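Local structure of inorganic pyrophosphatase (Coxiella burnetii, 3TR4) at residues Phe17-Glu22 with Val73-Pro78; Arg88-Gly93 with Leu108-Val113. The protein probably catalyses the magnesium-dependent hydrolysis of inorganic pyrophosphate to two phosphate ions, working as a homohexamer. One frame throughout, in Å; residues are numbered along the deposited sequence.

Interaction 1 of 2, residues Phe17-Glu22 with Val73-Pro78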
# COMPACT_ATOMS: atom_id res chain seq x y z
N PHE B 17 -25.54 13.86 -10.82
CA PHE B 17 -25.68 14.38 -9.47
C PHE B 17 -24.38 14.27 -8.68
O PHE B 17 -23.44 13.60 -9.09
CB PHE B 17 -26.86 13.72 -8.74
CG PHE B 17 -26.74 12.23 -8.56
CD1 PHE B 17 -27.16 11.35 -9.55
CD2 PHE B 17 -26.25 11.70 -7.37
CE1 PHE B 17 -27.07 9.98 -9.37
CE2 PHE B 17 -26.16 10.33 -7.19
CZ PHE B 17 -26.57 9.47 -8.19
N ASN B 18 -24.34 14.97 -7.55
CA ASN B 18 -23.13 15.03 -6.74
C ASN B 18 -23.06 13.94 -5.68
O ASN B 18 -24.07 13.58 -5.07
CB ASN B 18 -23.00 16.40 -6.07
CG ASN B 18 -22.75 17.50 -7.08
OD1 ASN B 18 -22.15 17.28 -8.13
ND2 ASN B 18 -23.20 18.71 -6.76
N VAL B 19 -21.86 13.41 -5.46
CA VAL B 19 -21.64 12.45 -4.40
C VAL B 19 -20.37 12.80 -3.66
O VAL B 19 -19.33 13.08 -4.27
CB VAL B 19 -21.54 11.01 -4.94
CG1 VAL B 19 -21.05 10.07 -3.86
CG2 VAL B 19 -22.90 10.55 -5.47
N ILE B 20 -20.45 12.83 -2.33
CA ILE B 20 -19.26 12.98 -1.51
C ILE B 20 -18.85 11.60 -1.02
O ILE B 20 -19.62 10.92 -0.34
CB ILE B 20 -19.50 13.93 -0.32
CG1 ILE B 20 -19.75 15.35 -0.83
CG2 ILE B 20 -18.31 13.90 0.62
CD1 ILE B 20 -20.15 16.34 0.25
N ILE B 21 -17.65 11.18 -1.38
CA ILE B 21 -17.18 9.85 -1.05
C ILE B 21 -16.74 9.78 0.41
O ILE B 21 -16.05 10.67 0.90
CB ILE B 21 -16.02 9.42 -1.97
CG1 ILE B 21 -16.51 9.32 -3.42
CG2 ILE B 21 -15.44 8.09 -1.51
CD1 ILE B 21 -17.57 8.26 -3.64
N GLU B 22 -17.16 8.72 1.09
CA GLU B 22 -16.84 8.55 2.50
C GLU B 22 -15.94 7.33 2.71
O GLU B 22 -15.10 7.31 3.61
CB GLU B 22 -18.12 8.44 3.34
CG GLU B 22 -18.89 9.76 3.44
CD GLU B 22 -20.24 9.60 4.13
OE1 GLU B 22 -20.94 8.60 3.86
OE2 GLU B 22 -20.60 10.49 4.94
N VAL B 73 -25.13 6.29 -1.68
CA VAL B 73 -24.79 5.94 -3.05
C VAL B 73 -23.59 5.00 -3.10
O VAL B 73 -22.61 5.19 -2.38
CB VAL B 73 -24.47 7.19 -3.87
CG1 VAL B 73 -24.14 6.81 -5.31
CG2 VAL B 73 -25.65 8.15 -3.83
N LEU B 74 -23.70 3.97 -3.93
CA LEU B 74 -22.56 3.12 -4.25
C LEU B 74 -22.02 3.56 -5.61
O LEU B 74 -22.77 3.64 -6.59
CB LEU B 74 -23.01 1.66 -4.34
CG LEU B 74 -23.70 1.12 -3.09
CD1 LEU B 74 -24.39 -0.21 -3.37
CD2 LEU B 74 -22.68 0.97 -1.97
N VAL B 75 -20.73 3.86 -5.67
CA VAL B 75 -20.15 4.30 -6.94
C VAL B 75 -19.06 3.34 -7.41
O VAL B 75 -18.07 3.12 -6.73
CB VAL B 75 -19.56 5.72 -6.84
CG1 VAL B 75 -19.13 6.20 -8.22
CG2 VAL B 75 -20.58 6.67 -6.23
N LEU B 76 -19.27 2.76 -8.59
CA LEU B 76 -18.27 1.91 -9.21
C LEU B 76 -17.31 2.75 -10.03
O LEU B 76 -17.74 3.58 -10.83
CB LEU B 76 -18.93 0.87 -10.11
CG LEU B 76 -19.96 -0.05 -9.44
CD1 LEU B 76 -20.62 -0.94 -10.49
CD2 LEU B 76 -19.30 -0.89 -8.36
N THR B 77 -16.02 2.54 -9.83
CA THR B 77 -15.00 3.30 -10.54
C THR B 77 -13.85 2.38 -10.90
O THR B 77 -13.71 1.30 -10.32
CB THR B 77 -14.45 4.45 -9.68
OG1 THR B 77 -13.90 3.91 -8.47
CG2 THR B 77 -15.55 5.43 -9.32
N PRO B 78 -13.02 2.80 -11.87
CA PRO B 78 -11.83 2.05 -12.27
C PRO B 78 -10.84 1.87 -11.12
O PRO B 78 -10.25 0.80 -10.99
CB PRO B 78 -11.21 2.93 -13.36
CG PRO B 78 -12.36 3.73 -13.90
CD PRO B 78 -13.24 3.98 -12.72

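Interaction 2 of 2, residues Arg88-Gly93 with Leu108-Val113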
# COMPACT_ATOMS: atom_id res chain seq x y z
N ARG B 88 -19.07 13.74 -9.73
CA ARG B 88 -20.32 13.78 -10.46
C ARG B 88 -20.61 12.40 -11.05
O ARG B 88 -19.78 11.85 -11.78
CB ARG B 88 -20.27 14.84 -11.55
CG ARG B 88 -20.13 16.26 -11.00
CD ARG B 88 -19.93 17.29 -12.10
NE ARG B 88 -20.95 17.21 -13.13
CZ ARG B 88 -20.70 17.07 -14.43
NH1 ARG B 88 -19.44 17.01 -14.85
NH2 ARG B 88 -21.69 16.99 -15.30
N VAL B 89 -21.78 11.86 -10.75
CA VAL B 89 -22.12 10.50 -11.14
C VAL B 89 -23.48 10.41 -11.81
O VAL B 89 -24.25 11.37 -11.82
CB VAL B 89 -22.10 9.54 -9.91
CG1 VAL B 89 -20.74 9.59 -9.23
CG2 VAL B 89 -23.20 9.91 -8.93
N ARG B 90 -23.76 9.25 -12.39
CA ARG B 90 -25.05 8.98 -13.01
C ARG B 90 -25.53 7.61 -12.53
O ARG B 90 -24.74 6.68 -12.42
CB ARG B 90 -24.92 9.00 -14.54
CG ARG B 90 -23.81 8.12 -15.08
CD ARG B 90 -23.63 8.29 -16.59
NE ARG B 90 -22.57 7.42 -17.11
CZ ARG B 90 -22.76 6.17 -17.50
NH1 ARG B 90 -23.97 5.63 -17.44
NH2 ARG B 90 -21.74 5.45 -17.95
N ALA B 91 -26.82 7.50 -12.24
CA ALA B 91 -27.37 6.28 -11.66
C ALA B 91 -27.62 5.17 -12.69
O ALA B 91 -27.95 5.43 -13.84
CB ALA B 91 -28.65 6.57 -10.89
N LEU B 92 -27.46 3.92 -12.24
CA LEU B 92 -27.76 2.75 -13.05
C LEU B 92 -28.98 2.04 -12.47
O LEU B 92 -29.75 1.40 -13.19
CB LEU B 92 -26.59 1.79 -13.05
CG LEU B 92 -25.28 2.27 -13.68
CD1 LEU B 92 -24.22 1.18 -13.54
CD2 LEU B 92 -25.49 2.63 -15.14
N GLY B 93 -29.14 2.15 -11.16
CA GLY B 93 -30.21 1.45 -10.48
C GLY B 93 -30.11 1.67 -8.99
O GLY B 93 -29.41 2.57 -8.53
N LEU B 108 -27.04 2.83 -7.00
CA LEU B 108 -25.80 2.40 -7.65
C LEU B 108 -25.50 3.34 -8.81
O LEU B 108 -26.37 3.61 -9.65
CB LEU B 108 -25.93 0.96 -8.16
CG LEU B 108 -24.66 0.36 -8.77
CD1 LEU B 108 -23.58 0.22 -7.71
CD2 LEU B 108 -24.94 -0.98 -9.42
N ALA B 109 -24.27 3.85 -8.86
CA ALA B 109 -23.91 4.83 -9.88
C ALA B 109 -22.52 4.60 -10.47
O ALA B 109 -21.73 3.81 -9.94
CB ALA B 109 -24.01 6.24 -9.30
N VAL B 110 -22.24 5.30 -11.57
CA VAL B 110 -20.93 5.33 -12.20
C VAL B 110 -20.59 6.79 -12.50
O VAL B 110 -21.49 7.63 -12.50
CB VAL B 110 -20.90 4.52 -13.51
CG1 VAL B 110 -20.91 3.02 -13.22
CG2 VAL B 110 -22.07 4.91 -14.40
N PRO B 111 -19.31 7.10 -12.75
CA PRO B 111 -18.99 8.50 -13.03
C PRO B 111 -19.67 8.96 -14.31
O PRO B 111 -19.97 8.12 -15.16
CB PRO B 111 -17.47 8.48 -13.22
CG PRO B 111 -17.00 7.23 -12.55
CD PRO B 111 -18.11 6.24 -12.77
N VAL B 112 -19.93 10.26 -14.45
CA VAL B 112 -20.44 10.78 -15.71
C VAL B 112 -19.45 10.45 -16.82
O VAL B 112 -18.27 10.24 -16.55
CB VAL B 112 -20.69 12.30 -15.66
CG1 VAL B 112 -21.82 12.63 -14.67
CG2 VAL B 112 -19.42 13.05 -15.30
N VAL B 113 -19.93 10.39 -18.05
CA VAL B 113 -19.08 9.99 -19.18
C VAL B 113 -17.82 10.85 -19.30
O VAL B 113 -16.73 10.34 -19.53
CB VAL B 113 -19.85 10.01 -20.51
CG1 VAL B 113 -18.92 9.71 -21.67
CG2 VAL B 113 -21.00 9.01 -20.46
O HOH W 1 -19.12 6.78 -17.56

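Interaction 1 of 2, residues Phe17-Glu22 with Val73-Pro78
Strand 17-22 passes strand 73-75 at 82°, with the two short axes 8.8 Å apart at closest approach, and the backbones exchange no hydrogen bond: Phe17, Val19 and Ile21 meet Val73 and Val75 through side chains alone. Val19 is the middle of the contact, since its two methyl groups divide between the two valines. Its CG2, anti to the carbonyl carbon, lies 3.9 Å from CG1 of Val73 and almost as near to CG2 of the same residue, resting in the fork of that valine. Its CG1, anti to the backbone N (chi1 169°), turns instead to Val75, whose CG2 it meets at 4.2 Å. Val73 CG2 also reaches Phe17, standing at the edge of the ring close to its plane, 4.0 Å from CE2, so this methyl touches both the ring edge and Val19 CG2, which lie side by side. At the other end of the row, Ile21 comes in by its tip, CD1 being 4.3 Å from CG2 of Val75. All five residues are buried, and the contact is purely apolar. Val60 adds to it by touching both Phe17 and Val73, while Leu74, on the reverse side of its strand, packs against Ile136 and Phe140 of helix 130-142. Strand 56-59 pairs with both strands, which therefore belong to one curled sheet and face each other across its inside. Such near-perpendicular packing of two strands through apolar side chains is characteristic of the interior of the small beta barrel at the heart of family I soluble pyrophosphatases.

Interaction 2 of 2, residues Arg88-Gly93 with Leu108-Val113
A classic beta bulge interrupts the pairing of strands 88-93 and 108-111: Leu92 and Gly93 both face Leu108, and both direct their N-H groups at its carbonyl oxygen. Leu92 N is 2.8 Å from Leu108 O in a nearly straight bond, whereas the bond from Gly93 N is long and weak. Within the bulge Leu108 N donates in return to Gly93 O, from above the carbonyl plane. To one side of the bulge, Arg90 and Val110 form a regular antiparallel hydrogen-bonded pair, Arg90 N lying 2.8 Å from Val110 O and Val110 N 3.0 Å from Arg90 O. The side chain of Arg90 then folds over its partner. Its CG lies between the backbone N and the carbonyl carbon (chi1 52°), 3.7 Å from Val110 CG2, and the chain runs extended from there to NE. The same Val110 CG2 sits over the centre of one guanidinium face, 3.4 Å from CZ. NE makes a weak bond to Pro111 O, and a water in the guanidinium plane links NH2, at 3.0 Å, to that same oxygen. Val110 CG1, its other methyl, meets CD1 of Leu92 at 3.8 Å. Past the strand end, Val112 N donates to Arg88 O, and Val112 CG2 lies over one face of the Arg88 guanidinium, which forms a salt bridge with Asp16. Arg90 is buried and its NH1 bonds to Ile122 O; the dipoles of that carbonyl, of Pro111 O and of the water would probably help stabilise its positive charge, while Val110 supplies an apolar floor.

Both contacts are buried and belong to one curled sheet, but they use it differently. Interaction 1 spans its inside, joining strands that do not pair with each other, and lies nearer the centre of the chain; interaction 2 joins adjacent strands of a hairpin, and its Arg88 and Val113 are partly exposed. The non-pairing strands meet by side chains alone, whereas backbone bonds join the paired ones, with apolar contacts and two arginines added. They also connect directly: Phe17 O is 2.9 Å from Val89 N, and Leu74 O is 2.7 Å from Ala109 N, both probable hydrogen bonds. Val89 CG2, packed 3.5 Å from Val19 CG2, continues the apolar interior of interaction 1 into the hairpin.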